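Local coordinates for OsmC family protein (Rhodothermus marinus, PDB 5CML), which probably hydrolyses carboxyl esters, this chain being the alpha/beta-hydrolase esterase domain of a longer protein that also carries an OsmC domain, at residues L33-F38 with E86-A91; A46-S51 with V61-F66. One frame throughout, in Å; residues are numbered along the deposited sequence.

Contact 1: residues L33-F38 with E86-A91; sequences LFAHCF and EDLRAA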
loop_
_atom_site.group_PDB
_atom_site.type_symbol
_atom_site.label_atom_id
_atom_site.label_comp_id
_atom_site.label_asym_id
_atom_site.label_seq_id
_atom_site.Cartn_x
_atom_site.Cartn_y
_atom_site.Cartn_z
ATOM N N LEU A 33 -3.098 0.107 7.774
ATOM C CA LEU A 33 -2.531 -1.017 7.047
ATOM C C LEU A 33 -1.703 -0.422 5.935
ATOM O O LEU A 33 -2.197 0.418 5.181
ATOM C CB LEU A 33 -3.616 -1.943 6.473
ATOM C CG LEU A 33 -3.118 -3.048 5.535
ATOM C CD1 LEU A 33 -2.202 -3.987 6.310
ATOM C CD2 LEU A 33 -4.276 -3.836 4.875
ATOM N N PHE A 34 -0.450 -0.836 5.857
ATOM C CA PHE A 34 0.500 -0.277 4.895
ATOM C C PHE A 34 1.045 -1.406 4.038
ATOM O O PHE A 34 1.967 -2.121 4.443
ATOM C CB PHE A 34 1.615 0.461 5.649
ATOM C CG PHE A 34 2.597 1.214 4.782
ATOM C CD1 PHE A 34 2.424 1.369 3.418
ATOM C CD2 PHE A 34 3.718 1.783 5.376
ATOM C CE1 PHE A 34 3.353 2.083 2.655
ATOM C CE2 PHE A 34 4.649 2.501 4.628
ATOM C CZ PHE A 34 4.462 2.648 3.258
ATOM N N ALA A 35 0.459 -1.561 2.850
ATOM C CA ALA A 35 0.883 -2.587 1.898
ATOM C C ALA A 35 1.905 -1.981 0.961
ATOM O O ALA A 35 1.609 -1.018 0.278
ATOM C CB ALA A 35 -0.279 -3.104 1.132
ATOM N N HIS A 36 3.107 -2.533 0.926
ATOM C CA HIS A 36 4.194 -1.849 0.236
ATOM C C HIS A 36 5.129 -2.802 -0.489
ATOM O O HIS A 36 5.143 -4.018 -0.223
ATOM C CB HIS A 36 4.999 -1.034 1.242
ATOM C CG HIS A 36 5.789 -1.890 2.166
ATOM N ND1 HIS A 36 7.064 -2.317 1.872
ATOM C CD2 HIS A 36 5.463 -2.458 3.354
ATOM C CE1 HIS A 36 7.495 -3.096 2.850
ATOM N NE2 HIS A 36 6.542 -3.200 3.756
ATOM N N CYS A 37 5.953 -2.230 -1.367
ATOM C CA CYS A 37 6.918 -3.009 -2.136
ATOM C C CYS A 37 8.349 -2.543 -1.874
ATOM O O CYS A 37 9.222 -2.732 -2.714
ATOM C CB CYS A 37 6.597 -2.916 -3.629
ATOM S SG CYS A 37 4.948 -3.629 -4.033
ATOM N N PHE A 38 8.602 -1.944 -0.709
ATOM C CA PHE A 38 9.939 -1.400 -0.442
ATOM C C PHE A 38 10.953 -2.504 -0.183
ATOM O O PHE A 38 12.146 -2.260 -0.206
ATOM C CB PHE A 38 9.914 -0.437 0.731
ATOM C CG PHE A 38 9.191 0.820 0.434
ATOM C CD1 PHE A 38 9.706 1.721 -0.482
ATOM C CD2 PHE A 38 7.987 1.102 1.040
ATOM C CE1 PHE A 38 9.032 2.889 -0.773
ATOM C CE2 PHE A 38 7.303 2.264 0.743
ATOM C CZ PHE A 38 7.828 3.156 -0.152
ATOM N N GLU A 86 -6.851 -11.477 -1.136
ATOM C CA GLU A 86 -7.236 -12.146 0.102
ATOM C C GLU A 86 -6.204 -11.959 1.216
ATOM O O GLU A 86 -6.572 -11.834 2.369
ATOM C CB GLU A 86 -7.462 -13.641 -0.135
ATOM C CG GLU A 86 -7.466 -14.511 1.152
ATOM C CD GLU A 86 -8.299 -13.960 2.340
ATOM O OE1 GLU A 86 -9.205 -13.107 2.169
ATOM O OE2 GLU A 86 -8.017 -14.387 3.476
ATOM N N ASP A 87 -4.920 -11.939 0.887
ATOM C CA ASP A 87 -3.917 -11.693 1.922
ATOM C C ASP A 87 -4.072 -10.306 2.523
ATOM O O ASP A 87 -3.893 -10.135 3.720
ATOM C CB ASP A 87 -2.507 -11.876 1.366
ATOM C CG ASP A 87 -2.223 -13.309 0.994
ATOM O OD1 ASP A 87 -2.942 -14.205 1.487
ATOM O OD2 ASP A 87 -1.292 -13.543 0.202
ATOM N N LEU A 88 -4.388 -9.305 1.707
ATOM C CA LEU A 88 -4.632 -7.962 2.235
ATOM C C LEU A 88 -5.889 -7.951 3.106
ATOM O O LEU A 88 -5.897 -7.367 4.190
ATOM C CB LEU A 88 -4.780 -6.954 1.100
ATOM C CG LEU A 88 -3.856 -5.757 1.139
ATOM C CD1 LEU A 88 -2.377 -6.175 1.268
ATOM C CD2 LEU A 88 -4.106 -4.932 -0.115
ATOM N N ARG A 89 -6.944 -8.626 2.652
ATOM C CA ARG A 89 -8.155 -8.717 3.461
ATOM C C ARG A 89 -7.852 -9.414 4.786
ATOM O O ARG A 89 -8.371 -9.000 5.818
ATOM C CB ARG A 89 -9.270 -9.455 2.706
ATOM C CG ARG A 89 -9.712 -8.742 1.445
ATOM C CD ARG A 89 -10.661 -9.613 0.676
ATOM N NE ARG A 89 -11.022 -8.966 -0.579
ATOM C CZ ARG A 89 -10.919 -9.527 -1.775
ATOM N NH1 ARG A 89 -10.493 -10.785 -1.909
ATOM N NH2 ARG A 89 -11.249 -8.822 -2.844
ATOM N N ALA A 90 -6.997 -10.438 4.755
ATOM C CA ALA A 90 -6.635 -11.181 5.961
ATOM C C ALA A 90 -5.917 -10.279 6.970
ATOM O O ALA A 90 -6.088 -10.413 8.202
ATOM C CB ALA A 90 -5.764 -12.375 5.602
ATOM N N ALA A 91 -5.128 -9.344 6.451
ATOM C CA ALA A 91 -4.410 -8.426 7.307
ATOM C C ALA A 91 -5.399 -7.472 7.973
ATOM O O ALA A 91 -5.236 -7.097 9.140
ATOM C CB ALA A 91 -3.373 -7.643 6.508
#
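Leu33 and Ala35 of strand 30-36 rest on Leu88 and Ala91 of helix 85-98, in the sheet-to-helix packing of the alpha/beta-hydrolase fold. Alternation in a strand sends every second side chain to the same face, and here it meets the three-residue step of a helix. The helix runs roughly antiparallel to the strand, at 154°, with the two short axes 10.1 Å apart at closest approach.

No hydrogen bond crosses this interface; the contacts are apolar. The Leu33 side chain forks against the helix. With CG anti to the backbone N (chi1 172°), its CD1 reaches the methyl of Ala91, CD1 to CB being 3.8 Å. The other branch bears on Leu88, where CD2 of Leu33 comes within 4.2 Å of CG and also lies beside the carbonyl oxygen of that residue. Leu88 then turns its end inward: its chi1 of -125° is well removed from a staggered value, and CD1 comes to 3.7 Å from CB of Ala35. Of the small alanines, one in each segment, each meets one leucine methyl across the interface.

Polar interactions lie at the margins. On the helix, Arg89, whose side chain leaves away from the strand, forms salt bridges with Glu121 and Glu175, while Asp87 accepts a hydrogen bond from Asn10. Past the strand end, Cys37 N bonds to ND1 of His108, and Phe38 stacks on the same His108 ring. In this family the loop after the strand commonly supplies part of the oxyanion hole, a role consistent with its position here. The turn is held by His36, whose ND1 accepts the backbone N-H of Phe38 almost exactly in the imidazole plane, N to ND1 being 3.0 Å.

Contact 2: residues A46-S51 with V61-F66; sequences AVTTIS and VLRFDF
Arg63 reaches from its strand to helix 45-56, where Val47, Thr48 and Ser51 receive its side chain. Its methylene chain meets Val47 first, CD standing 3.5 Å from CG2, and CB of Ser51 lies beside CD and NE. A bend at chi3 (-87°) then swings the guanidinium across the helix, where the methyl CG2 of Thr48 sits over one face, 3.9 Å above the plane and offset toward the rim. The charge is answered by Asp21 of strand 15-22, whose OD2 forms a salt bridge with NE. A leucine here would probably leave the Asp21 carboxylate without its charged partner and the Thr48 methyl without a flat surface to rest on.

Helix 45-56 is the connection of a beta-alpha-beta crossover between strands 30-36 and 59-65, and it runs back at 163° to the second of these. Near the strand's start, Ser51 OG, placed anti to the backbone nitrogen (chi1 -163°), packs against the Val61 side chain, 3.4 Å from CB. Its own hydrogen bond is with Asp21 OD2, the oxygen that also pairs with Arg63. Thr48 turns its hydroxyl back into the helix, where OG1 bonds to the carbonyl oxygen of Leu44.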
loop_
_atom_site.group_PDB
_atom_site.type_symbol
_atom_site.label_atom_id
_atom_site.label_comp_id
_atom_site.label_asym_id
_atom_site.label_seq_id
_atom_site.Cartn_x
_atom_site.Cartn_y
_atom_site.Cartn_z
ATOM N N ALA A 46 13.217 2.924 3.773
ATOM C CA ALA A 46 12.098 3.758 3.348
ATOM C C ALA A 46 10.846 3.438 4.143
ATOM O O ALA A 46 10.174 4.346 4.650
ATOM C CB ALA A 46 11.832 3.601 1.837
ATOM N N VAL A 47 10.504 2.160 4.255
ATOM C CA VAL A 47 9.252 1.831 4.916
ATOM C C VAL A 47 9.327 2.098 6.424
ATOM O O VAL A 47 8.342 2.549 7.014
ATOM C CB VAL A 47 8.824 0.375 4.643
ATOM C CG1 VAL A 47 9.703 -0.643 5.383
ATOM C CG2 VAL A 47 7.345 0.196 4.985
ATOM N N THR A 48 10.480 1.879 7.048
ATOM C CA THR A 48 10.581 2.139 8.486
ATOM C C THR A 48 10.616 3.645 8.772
ATOM O O THR A 48 10.098 4.095 9.788
ATOM C CB THR A 48 11.801 1.449 9.126
ATOM O OG1 THR A 48 13.002 1.858 8.481
ATOM C CG2 THR A 48 11.677 -0.075 9.044
ATOM N N THR A 49 11.152 4.435 7.845
ATOM C CA THR A 49 11.116 5.880 7.995
ATOM C C THR A 49 9.688 6.410 7.868
ATOM O O THR A 49 9.283 7.275 8.656
ATOM C CB THR A 49 12.052 6.558 6.975
ATOM O OG1 THR A 49 13.398 6.128 7.209
ATOM C CG2 THR A 49 12.015 8.084 7.085
ATOM N N ILE A 50 8.908 5.887 6.907
ATOM C CA ILE A 50 7.517 6.312 6.773
ATOM C C ILE A 50 6.745 5.911 8.024
ATOM O O ILE A 50 5.997 6.708 8.603
ATOM C CB ILE A 50 6.846 5.696 5.555
ATOM C CG1 ILE A 50 7.476 6.285 4.284
ATOM C CG2 ILE A 50 5.342 5.926 5.590
ATOM C CD1 ILE A 50 7.108 5.528 3.003
ATOM N N SER A 51 6.926 4.664 8.429
ATOM C CA SER A 51 6.210 4.143 9.570
ATOM C C SER A 51 6.548 4.923 10.840
ATOM O O SER A 51 5.668 5.243 11.630
ATOM C CB SER A 51 6.515 2.656 9.742
ATOM O OG SER A 51 5.550 2.089 10.575
ATOM N N VAL A 61 0.895 1.223 12.894
ATOM C CA VAL A 61 1.052 0.868 11.476
ATOM C C VAL A 61 1.372 -0.618 11.319
ATOM O O VAL A 61 2.374 -1.102 11.870
ATOM C CB VAL A 61 2.190 1.689 10.803
ATOM C CG1 VAL A 61 2.275 1.356 9.328
ATOM C CG2 VAL A 61 1.987 3.200 10.955
ATOM N N LEU A 62 0.525 -1.332 10.577
ATOM C CA LEU A 62 0.806 -2.717 10.210
ATOM C C LEU A 62 1.426 -2.713 8.815
ATOM O O LEU A 62 0.753 -2.442 7.812
ATOM C CB LEU A 62 -0.454 -3.581 10.238
ATOM C CG LEU A 62 -0.242 -5.080 9.974
ATOM C CD1 LEU A 62 0.540 -5.738 11.124
ATOM C CD2 LEU A 62 -1.560 -5.783 9.791
ATOM N N ARG A 63 2.711 -3.028 8.760
ATOM C CA ARG A 63 3.426 -3.105 7.501
ATOM C C ARG A 63 3.264 -4.481 6.916
ATOM O O ARG A 63 3.625 -5.484 7.537
ATOM C CB ARG A 63 4.899 -2.801 7.708
ATOM C CG ARG A 63 5.160 -1.375 8.070
ATOM C CD ARG A 63 6.619 -1.121 8.188
ATOM N NE ARG A 63 7.145 -1.417 9.520
ATOM C CZ ARG A 63 8.194 -2.194 9.760
ATOM N NH1 ARG A 63 8.816 -2.831 8.762
ATOM N NH2 ARG A 63 8.607 -2.351 11.012
ATOM N N PHE A 64 2.698 -4.522 5.718
ATOM C CA PHE A 64 2.474 -5.772 5.031
ATOM C C PHE A 64 3.313 -5.780 3.771
ATOM O O PHE A 64 3.149 -4.927 2.902
ATOM C CB PHE A 64 0.999 -5.948 4.705
ATOM C CG PHE A 64 0.701 -7.207 3.974
ATOM C CD1 PHE A 64 0.504 -8.387 4.668
ATOM C CD2 PHE A 64 0.640 -7.223 2.589
ATOM C CE1 PHE A 64 0.231 -9.558 4.000
ATOM C CE2 PHE A 64 0.365 -8.400 1.911
ATOM C CZ PHE A 64 0.167 -9.563 2.619
ATOM N N ASP A 65 4.227 -6.737 3.700
ATOM C CA ASP A 65 5.130 -6.867 2.564
ATOM C C ASP A 65 4.424 -7.507 1.379
ATOM O O ASP A 65 4.220 -8.727 1.332
ATOM C CB ASP A 65 6.345 -7.699 2.968
ATOM C CG ASP A 65 7.226 -8.049 1.799
ATOM O OD1 ASP A 65 7.231 -7.302 0.792
ATOM O OD2 ASP A 65 7.921 -9.079 1.893
ATOM N N PHE A 66 4.078 -6.672 0.408
ATOM C CA PHE A 66 3.282 -7.107 -0.731
ATOM C C PHE A 66 4.084 -8.007 -1.662
ATOM O O PHE A 66 3.516 -8.750 -2.458
ATOM C CB PHE A 66 2.762 -5.869 -1.474
ATOM C CG PHE A 66 1.718 -6.170 -2.493
ATOM C CD1 PHE A 66 0.385 -6.282 -2.131
ATOM C CD2 PHE A 66 2.070 -6.353 -3.817
ATOM C CE1 PHE A 66 -0.594 -6.579 -3.103
ATOM C CE2 PHE A 66 1.103 -6.636 -4.779
ATOM C CZ PHE A 66 -0.226 -6.743 -4.413
#

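In the fold
The two contacts, with centres 10 Å apart, pack helices on opposite faces of one sheet. Adjacent parallel strands join them: Phe34 N lies 2.8 Å from Leu62 O and Phe34 O 2.8 Å from Phe64 N, both probable hydrogen bonds. Side chains extend the link on each face. CE2 of Phe34 packs 3.6 Å from CG2 of Val47 in contact 2, while CD1 of Leu88 in contact 1 comes to 3.5 Å from CD2 of Phe64. Contact 1 borders the probable catalytic centre: the side chain of Ala35 touches the apparent nucleophile elbow bearing Ser109, which with His229 and Asp200 has the geometry of a catalytic triad.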